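Local atomic coordinates of Na-translocating NADH-quinone reductase subunit C NqrC (Shewanella oneidensis, PDB entry 4XHF), a protein that forms subunit C of a membrane-bound redox complex and carries flavin mononucleotide on a soluble FMN-binding domain. Residues R43-A48 / S131-F136; D39-Y44 / D116-K121. All blocks are in the same frame, centred on the assembly; numbering follows the deposited sequence.

Contact 1. Residues R43-A48 / S131-F136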
ATOM      1  N   ARG A  43      -9.681  -6.042   6.885  1.00 13.63           N
ATOM      2  CA  ARG A  43     -10.610  -5.710   5.811  1.00 11.68           C
ATOM      3  C   ARG A  43      -9.887  -4.976   4.686  1.00 11.37           C
ATOM      4  O   ARG A  43     -10.074  -5.299   3.516  1.00 13.08           O
ATOM      5  CB  ARG A  43     -11.777  -4.870   6.339  1.00 13.91           C
ATOM      6  CG  ARG A  43     -12.753  -5.654   7.215  1.00 16.46           C
ATOM      7  CD  ARG A  43     -14.036  -4.876   7.484  1.00 17.01           C
ATOM      8  NE  ARG A  43     -13.806  -3.659   8.263  1.00 17.24           N
ATOM      9  CZ  ARG A  43     -13.869  -3.580   9.591  1.00 17.77           C
ATOM     10  NH1 ARG A  43     -14.153  -4.648  10.326  1.00 20.56           N
ATOM     11  NH2 ARG A  43     -13.645  -2.420  10.190  1.00 17.46           N
ATOM     12  N   TYR A  44      -9.053  -4.003   5.046  1.00 12.74           N
ATOM     13  CA  TYR A  44      -8.285  -3.237   4.063  1.00 13.43           C
ATOM     14  C   TYR A  44      -7.454  -4.153   3.172  1.00 13.02           C
ATOM     15  O   TYR A  44      -7.448  -4.013   1.949  1.00 13.36           O
ATOM     16  CB  TYR A  44      -7.354  -2.234   4.753  1.00 15.25           C
ATOM     17  CG  TYR A  44      -8.039  -1.125   5.522  1.00 18.30           C
ATOM     18  CD1 TYR A  44      -9.283  -0.641   5.141  1.00 19.26           C
ATOM     19  CD2 TYR A  44      -7.430  -0.554   6.633  1.00 20.19           C
ATOM     20  CE1 TYR A  44      -9.902   0.377   5.847  1.00 21.90           C
ATOM     21  CE2 TYR A  44      -8.040   0.461   7.343  1.00 21.44           C
ATOM     22  CZ  TYR A  44      -9.275   0.923   6.948  1.00 22.69           C
ATOM     23  OH  TYR A  44      -9.880   1.935   7.657  1.00 26.43           O
ATOM     24  N   VAL A  45      -6.753  -5.092   3.800  1.00 12.88           N
ATOM     25  CA  VAL A  45      -5.845  -5.987   3.092  1.00 10.09           C
ATOM     26  C   VAL A  45      -6.610  -6.883   2.128  1.00  8.49           C
ATOM     27  O   VAL A  45      -6.211  -7.046   0.978  1.00  9.56           O
ATOM     28  CB  VAL A  45      -5.030  -6.848   4.089  1.00  9.37           C
ATOM     29  CG1 VAL A  45      -4.258  -7.957   3.377  1.00 10.12           C
ATOM     30  CG2 VAL A  45      -4.073  -5.968   4.874  1.00  9.53           C
ATOM     31  N   LEU A  46      -7.716  -7.453   2.593  1.00  9.58           N
ATOM     32  CA  LEU A  46      -8.519  -8.333   1.752  1.00  9.56           C
ATOM     33  C   LEU A  46      -9.157  -7.550   0.609  1.00  8.82           C
ATOM     34  O   LEU A  46      -9.232  -8.037  -0.517  1.00 10.06           O
ATOM     35  CB  LEU A  46      -9.600  -9.037   2.576  1.00 11.85           C
ATOM     36  CG  LEU A  46      -9.114 -10.053   3.612  1.00 12.14           C
ATOM     37  CD1 LEU A  46     -10.290 -10.557   4.432  1.00 14.23           C
ATOM     38  CD2 LEU A  46      -8.379 -11.219   2.959  1.00 12.19           C
ATOM     39  N   MET A  47      -9.605  -6.334   0.902  1.00  9.17           N
ATOM     40  CA  MET A  47     -10.211  -5.483  -0.115  1.00 11.99           C
ATOM     41  C   MET A  47      -9.201  -5.140  -1.203  1.00 11.75           C
ATOM     42  O   MET A  47      -9.527  -5.140  -2.390  1.00 11.04           O
ATOM     43  CB  MET A  47     -10.764  -4.204   0.514  1.00 13.27           C
ATOM     44  CG  MET A  47     -12.104  -4.396   1.211  1.00 14.81           C
ATOM     45  SD  MET A  47     -12.765  -2.926   2.029  1.00 21.63           S
ATOM     46  CE  MET A  47     -11.612  -1.647   1.527  1.00 44.03           C
ATOM     47  N   ALA A  48      -7.973  -4.852  -0.792  1.00 10.33           N
ATOM     48  CA  ALA A  48      -6.912  -4.530  -1.738  1.00 10.03           C
ATOM     49  C   ALA A  48      -6.551  -5.748  -2.583  1.00 10.66           C
ATOM     50  O   ALA A  48      -6.297  -5.631  -3.780  1.00 13.61           O
ATOM     51  CB  ALA A  48      -5.692  -4.014  -1.002  1.00 11.26           C
ATOM     52  N   SER A 131      -1.394 -12.300  -4.372  1.00 10.97           N
ATOM     53  CA  SER A 131      -0.856 -10.950  -4.403  1.00 10.58           C
ATOM     54  C   SER A 131      -0.043 -10.680  -3.148  1.00  9.23           C
ATOM     55  O   SER A 131      -0.078 -11.454  -2.193  1.00  9.53           O
ATOM     56  CB  SER A 131      -1.981  -9.915  -4.533  1.00 10.18           C
ATOM     57  OG  SER A 131      -2.792  -9.884  -3.373  1.00 10.69           O
ATOM     58  N   VAL A 132       0.702  -9.581  -3.172  1.00 10.83           N
ATOM     59  CA  VAL A 132       1.385  -9.088  -1.987  1.00  8.97           C
ATOM     60  C   VAL A 132       0.885  -7.676  -1.717  1.00  8.95           C
ATOM     61  O   VAL A 132       0.994  -6.796  -2.570  1.00  9.35           O
ATOM     62  CB  VAL A 132       2.919  -9.093  -2.151  1.00  9.87           C
ATOM     63  CG1 VAL A 132       3.598  -8.658  -0.856  1.00  9.30           C
ATOM     64  CG2 VAL A 132       3.408 -10.476  -2.560  1.00 10.14           C
ATOM     65  N   VAL A 133       0.305  -7.478  -0.538  1.00  9.79           N
ATOM     66  CA  VAL A 133      -0.222  -6.179  -0.149  1.00  8.78           C
ATOM     67  C   VAL A 133       0.806  -5.452   0.707  1.00  8.58           C
ATOM     68  O   VAL A 133       1.267  -5.983   1.720  1.00  7.21           O
ATOM     69  CB  VAL A 133      -1.547  -6.313   0.624  1.00 10.49           C
ATOM     70  CG1 VAL A 133      -2.178  -4.947   0.840  1.00 12.23           C
ATOM     71  CG2 VAL A 133      -2.508  -7.235  -0.122  1.00 13.02           C
ATOM     72  N   VAL A 134       1.161  -4.239   0.290  1.00  9.89           N
ATOM     73  CA  VAL A 134       2.144  -3.434   1.007  1.00  8.19           C
ATOM     74  C   VAL A 134       1.568  -2.069   1.373  1.00  7.93           C
ATOM     75  O   VAL A 134       0.756  -1.516   0.633  1.00  8.03           O
ATOM     76  CB  VAL A 134       3.430  -3.230   0.176  1.00  6.68           C
ATOM     77  CG1 VAL A 134       4.049  -4.566  -0.174  1.00  8.90           C
ATOM     78  CG2 VAL A 134       3.145  -2.429  -1.090  1.00  8.67           C
ATOM     79  N   PRO A 135       1.986  -1.522   2.523  1.00  8.01           N
ATOM     80  CA  PRO A 135       1.559  -0.179   2.916  1.00  9.81           C
ATOM     81  C   PRO A 135       2.317   0.904   2.160  1.00  8.79           C
ATOM     82  O   PRO A 135       3.511   0.755   1.899  1.00  9.06           O
ATOM     83  CB  PRO A 135       1.890  -0.132   4.407  1.00 12.22           C
ATOM     84  CG  PRO A 135       3.060  -1.041   4.544  1.00 12.47           C
ATOM     85  CD  PRO A 135       2.822  -2.150   3.559  1.00  9.57           C
ATOM     86  N   PHE A 136       1.625   1.980   1.812  1.00  9.03           N
ATOM     87  CA  PHE A 136       2.275   3.137   1.224  1.00  7.75           C
ATOM     88  C   PHE A 136       1.630   4.383   1.796  1.00  7.23           C
ATOM     89  O   PHE A 136       0.459   4.370   2.175  1.00  7.11           O
ATOM     90  CB  PHE A 136       2.167   3.121  -0.302  1.00  6.66           C
ATOM     91  CG  PHE A 136       0.837   3.569  -0.817  1.00  9.78           C
ATOM     92  CD1 PHE A 136      -0.288   2.787  -0.633  1.00  9.70           C
ATOM     93  CD2 PHE A 136       0.711   4.771  -1.486  1.00  9.92           C
ATOM     94  CE1 PHE A 136      -1.513   3.193  -1.109  1.00  9.16           C
ATOM     95  CE2 PHE A 136      -0.512   5.184  -1.963  1.00 11.43           C
ATOM     96  CZ  PHE A 136      -1.627   4.393  -1.774  1.00 11.22           C
TER
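V133 sets its two methyl groups against the helix that contains R43-A48, and V45 and A48, three residues apart and so on the same side of the helix, receive one methyl each. The side-chain contacts are all apolar. CG2 of V133 lies 4.0 Å from CG1 of V45, the two isopropyl groups meeting at a slant and not end on. The other branch, CG1 of V133, reaches the methyl CB of A48 at 4.1 Å. The branching at V133 is what makes the double contact possible: with CG1 opposite the backbone N across the first torsion (chi1 -172°), CG2 falls beside that N, and the fork opens toward the helix. V45 has nearly the same rotamer (chi1 170°), which puts its CG1 within range of CG2 of V133.

One contact involves the helix backbone. CG2 of V133 also comes to 3.9 Å from the carbonyl O of V45, a van der Waals approach. The helix is close to the strand here, the CA atoms of V45 and V133 being 6.5 Å apart.

This is a helix laid across one face of the antiparallel sheet, joining the end of helix 29-48 to strand 129-139. The face is shared with neighbouring strands: V133 also packs on V122, Y148 and A150, V45 on F120, and A48 on V162.

Backbone hydrogen bonds hold each element in shape. Within the helix, M47 N donates to R43 O at 2.9 Å and A48 N to Y44 O at 2.9 Å. In the strand, V133 pairs with F120 on one neighbour, while V132 and V134 pair with V151 and V149 on another.

Contact 2. Residues D39-Y44 / D116-K121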
ATOM      1  N   ASP A  39      -9.246  -5.262  12.934  1.00 15.85           N
ATOM      2  CA  ASP A  39     -10.376  -5.614  12.079  1.00 17.04           C
ATOM      3  C   ASP A  39     -10.375  -4.775  10.807  1.00 14.31           C
ATOM      4  O   ASP A  39     -10.548  -5.300   9.708  1.00 16.01           O
ATOM      5  CB  ASP A  39     -11.701  -5.423  12.819  1.00 21.48           C
ATOM      6  CG  ASP A  39     -11.944  -6.482  13.878  1.00 22.73           C
ATOM      7  OD1 ASP A  39     -11.284  -7.543  13.836  1.00 23.10           O
ATOM      8  OD2 ASP A  39     -12.811  -6.256  14.748  1.00 24.80           O
ATOM      9  N   GLU A  40     -10.190  -3.468  10.962  1.00 14.36           N
ATOM     10  CA  GLU A  40     -10.102  -2.566   9.821  1.00 15.70           C
ATOM     11  C   GLU A  40      -8.925  -2.951   8.931  1.00 12.59           C
ATOM     12  O   GLU A  40      -9.043  -2.978   7.707  1.00 11.73           O
ATOM     13  CB  GLU A  40      -9.965  -1.114  10.289  1.00 19.46           C
ATOM     14  CG  GLU A  40     -11.190  -0.588  11.033  1.00 23.81           C
ATOM     15  CD  GLU A  40     -10.956   0.756  11.700  1.00 27.25           C
ATOM     16  OE1 GLU A  40      -9.835   1.297  11.589  1.00 28.71           O
ATOM     17  OE2 GLU A  40     -11.898   1.272  12.339  1.00 27.12           O
ATOM     18  N   LEU A  41      -7.794  -3.256   9.560  1.00 13.56           N
ATOM     19  CA  LEU A  41      -6.597  -3.688   8.847  1.00 12.69           C
ATOM     20  C   LEU A  41      -6.871  -4.919   7.987  1.00 11.68           C
ATOM     21  O   LEU A  41      -6.548  -4.942   6.801  1.00 10.96           O
ATOM     22  CB  LEU A  41      -5.475  -3.985   9.843  1.00 13.04           C
ATOM     23  CG  LEU A  41      -4.148  -4.486   9.272  1.00 14.82           C
ATOM     24  CD1 LEU A  41      -3.537  -3.460   8.337  1.00 16.49           C
ATOM     25  CD2 LEU A  41      -3.184  -4.817  10.395  1.00 15.34           C
ATOM     26  N   GLN A  42      -7.472  -5.938   8.595  1.00 12.56           N
ATOM     27  CA  GLN A  42      -7.784  -7.177   7.892  1.00 10.74           C
ATOM     28  C   GLN A  42      -8.698  -6.916   6.699  1.00 11.29           C
ATOM     29  O   GLN A  42      -8.505  -7.483   5.624  1.00 12.21           O
ATOM     30  CB  GLN A  42      -8.431  -8.184   8.848  1.00 11.31           C
ATOM     31  CG  GLN A  42      -7.452  -8.819   9.830  1.00 11.79           C
ATOM     32  CD  GLN A  42      -8.122  -9.774  10.800  1.00 14.70           C
ATOM     33  OE1 GLN A  42      -9.209  -9.502  11.307  1.00 20.26           O
ATOM     34  NE2 GLN A  42      -7.473 -10.904  11.061  1.00 18.11           N
ATOM     35  N   ARG A  43      -9.681  -6.042   6.885  1.00 13.63           N
ATOM     36  CA  ARG A  43     -10.610  -5.710   5.811  1.00 11.68           C
ATOM     37  C   ARG A  43      -9.887  -4.976   4.686  1.00 11.37           C
ATOM     38  O   ARG A  43     -10.074  -5.299   3.516  1.00 13.08           O
ATOM     39  CB  ARG A  43     -11.777  -4.870   6.339  1.00 13.91           C
ATOM     40  CG  ARG A  43     -12.753  -5.654   7.215  1.00 16.46           C
ATOM     41  CD  ARG A  43     -14.036  -4.876   7.484  1.00 17.01           C
ATOM     42  NE  ARG A  43     -13.806  -3.659   8.263  1.00 17.24           N
ATOM     43  CZ  ARG A  43     -13.869  -3.580   9.591  1.00 17.77           C
ATOM     44  NH1 ARG A  43     -14.153  -4.648  10.326  1.00 20.56           N
ATOM     45  NH2 ARG A  43     -13.645  -2.420  10.190  1.00 17.46           N
ATOM     46  N   TYR A  44      -9.053  -4.003   5.046  1.00 12.74           N
ATOM     47  CA  TYR A  44      -8.285  -3.237   4.063  1.00 13.43           C
ATOM     48  C   TYR A  44      -7.454  -4.153   3.172  1.00 13.02           C
ATOM     49  O   TYR A  44      -7.448  -4.013   1.949  1.00 13.36           O
ATOM     50  CB  TYR A  44      -7.354  -2.234   4.753  1.00 15.25           C
ATOM     51  CG  TYR A  44      -8.039  -1.125   5.522  1.00 18.30           C
ATOM     52  CD1 TYR A  44      -9.283  -0.641   5.141  1.00 19.26           C
ATOM     53  CD2 TYR A  44      -7.430  -0.554   6.633  1.00 20.19           C
ATOM     54  CE1 TYR A  44      -9.902   0.377   5.847  1.00 21.90           C
ATOM     55  CE2 TYR A  44      -8.040   0.461   7.343  1.00 21.44           C
ATOM     56  CZ  TYR A  44      -9.275   0.923   6.948  1.00 22.69           C
ATOM     57  OH  TYR A  44      -9.880   1.935   7.657  1.00 26.43           O
ATOM     58  N   ASP A 116      11.736  -1.202   9.212  1.00 17.89           N
ATOM     59  CA  ASP A 116      10.920  -2.364   8.871  1.00 17.60           C
ATOM     60  C   ASP A 116       9.521  -1.955   8.430  1.00 14.04           C
ATOM     61  O   ASP A 116       8.959  -0.983   8.934  1.00 16.94           O
ATOM     62  CB  ASP A 116      10.809  -3.320  10.064  1.00 22.21           C
ATOM     63  CG  ASP A 116      12.156  -3.841  10.528  1.00 28.30           C
ATOM     64  OD1 ASP A 116      13.124  -3.787   9.741  1.00 30.57           O
ATOM     65  OD2 ASP A 116      12.242  -4.311  11.681  1.00 31.31           O
ATOM     66  N   ALA A 117       8.965  -2.714   7.491  1.00 11.92           N
ATOM     67  CA  ALA A 117       7.596  -2.513   7.034  1.00 11.83           C
ATOM     68  C   ALA A 117       6.798  -3.802   7.191  1.00 10.59           C
ATOM     69  O   ALA A 117       7.338  -4.898   7.039  1.00  9.89           O
ATOM     70  CB  ALA A 117       7.583  -2.052   5.590  1.00 14.07           C
ATOM     71  N   ARG A 118       5.515  -3.663   7.508  1.00 11.84           N
ATOM     72  CA  ARG A 118       4.621  -4.810   7.585  1.00 11.29           C
ATOM     73  C   ARG A 118       3.977  -5.042   6.230  1.00 10.36           C
ATOM     74  O   ARG A 118       3.349  -4.142   5.680  1.00 11.02           O
ATOM     75  CB  ARG A 118       3.548  -4.600   8.651  1.00 12.75           C
ATOM     76  CG  ARG A 118       2.494  -5.698   8.689  1.00 13.02           C
ATOM     77  CD  ARG A 118       1.478  -5.429   9.780  1.00 15.84           C
ATOM     78  NE  ARG A 118       0.858  -4.117   9.625  1.00 18.69           N
ATOM     79  CZ  ARG A 118       0.169  -3.495  10.576  1.00 20.27           C
ATOM     80  NH1 ARG A 118       0.007  -4.061  11.763  1.00 22.46           N
ATOM     81  NH2 ARG A 118      -0.356  -2.301  10.339  1.00 21.15           N
ATOM     82  N   VAL A 119       4.136  -6.252   5.704  1.00 11.83           N
ATOM     83  CA  VAL A 119       3.571  -6.613   4.411  1.00 10.14           C
ATOM     84  C   VAL A 119       2.731  -7.873   4.559  1.00  8.61           C
ATOM     85  O   VAL A 119       2.814  -8.566   5.572  1.00  9.25           O
ATOM     86  CB  VAL A 119       4.671  -6.834   3.349  1.00  9.93           C
ATOM     87  CG1 VAL A 119       5.471  -5.562   3.146  1.00  8.00           C
ATOM     88  CG2 VAL A 119       5.592  -7.976   3.748  1.00 11.93           C
ATOM     89  N   PHE A 120       1.922  -8.159   3.543  1.00  9.09           N
ATOM     90  CA  PHE A 120       1.009  -9.296   3.578  1.00 10.14           C
ATOM     91  C   PHE A 120       1.061 -10.102   2.286  1.00  8.58           C
ATOM     92  O   PHE A 120       0.820  -9.567   1.208  1.00  8.36           O
ATOM     93  CB  PHE A 120      -0.424  -8.820   3.817  1.00 10.46           C
ATOM     94  CG  PHE A 120      -0.582  -7.950   5.025  1.00  8.49           C
ATOM     95  CD1 PHE A 120      -0.403  -6.580   4.936  1.00  8.91           C
ATOM     96  CD2 PHE A 120      -0.923  -8.499   6.246  1.00 11.64           C
ATOM     97  CE1 PHE A 120      -0.553  -5.776   6.048  1.00  9.73           C
ATOM     98  CE2 PHE A 120      -1.075  -7.703   7.362  1.00 11.65           C
ATOM     99  CZ  PHE A 120      -0.890  -6.339   7.263  1.00 11.00           C
ATOM    100  N   LYS A 121       1.381 -11.387   2.404  1.00 10.17           N
ATOM    101  CA  LYS A 121       1.269 -12.310   1.282  1.00  9.14           C
ATOM    102  C   LYS A 121      -0.139 -12.886   1.267  1.00 10.89           C
ATOM    103  O   LYS A 121      -0.623 -13.358   2.294  1.00 11.67           O
ATOM    104  CB  LYS A 121       2.302 -13.433   1.380  1.00 10.18           C
ATOM    105  CG  LYS A 121       3.736 -12.999   1.120  1.00 11.08           C
ATOM    106  CD  LYS A 121       4.692 -14.177   1.230  1.00 14.21           C
ATOM    107  CE  LYS A 121       6.131 -13.759   0.998  1.00 17.80           C
ATOM    108  NZ  LYS A 121       7.065 -14.909   1.130  1.00 20.06           N
TER
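The isobutyl end of L41 lies against the guanidinium of R118 and the ring of F120, two side chains that rise from the same strand. L41 has CG anti to its backbone N (chi1 179°), and this extends the side chain from the helix toward the sheet. Its CD2 sits 3.5 Å above one face of the R118 guanidinium, offset toward the rim, with R118 CZ and NH1 each 3.6 Å from CD2. The other methyl, CD1, is 3.9 Å from R118 NH2.

R118 approaches from the opposite direction. Its chain is extended through the first two torsions and then bends at chi3 (56°), which turns the flat group to present a face to the leucine. The guanidinium keeps a polar partner: NH1 donates to the carbonyl O of V85, which would limit rotation of the buried group. At F120 the meeting is oblique, ring atom CZ lying 4.1 Å from L41 CD1.

L86 and Y148 also touch L41, and Y148 packs on R118 too. The arrangement is that of a helix packed on an antiparallel sheet, with one leucine reaching across to the side chains of strand 113-123.

Overall arrangement
Helix 29-48, the first helix modelled from the N terminus, supplies one side of both contacts, L41 in contact 2 and then V45 and A48 in contact 1. Contact 2 closes the shorter loop, 71 residues from the helix to strand 113-123; contact 1 closes a slightly longer one, of 82, to strand 129-139, the next strand in the chain. The two helix segments share R43 and Y44, and both loops run through helix 58-66 and strand 67-73. The closures are staggered, contact 2 starting and ending first, so they cross and neither encloses the other. Their strands are hydrogen-bonded antiparallel neighbours, and the helix thus spans two adjacent strands.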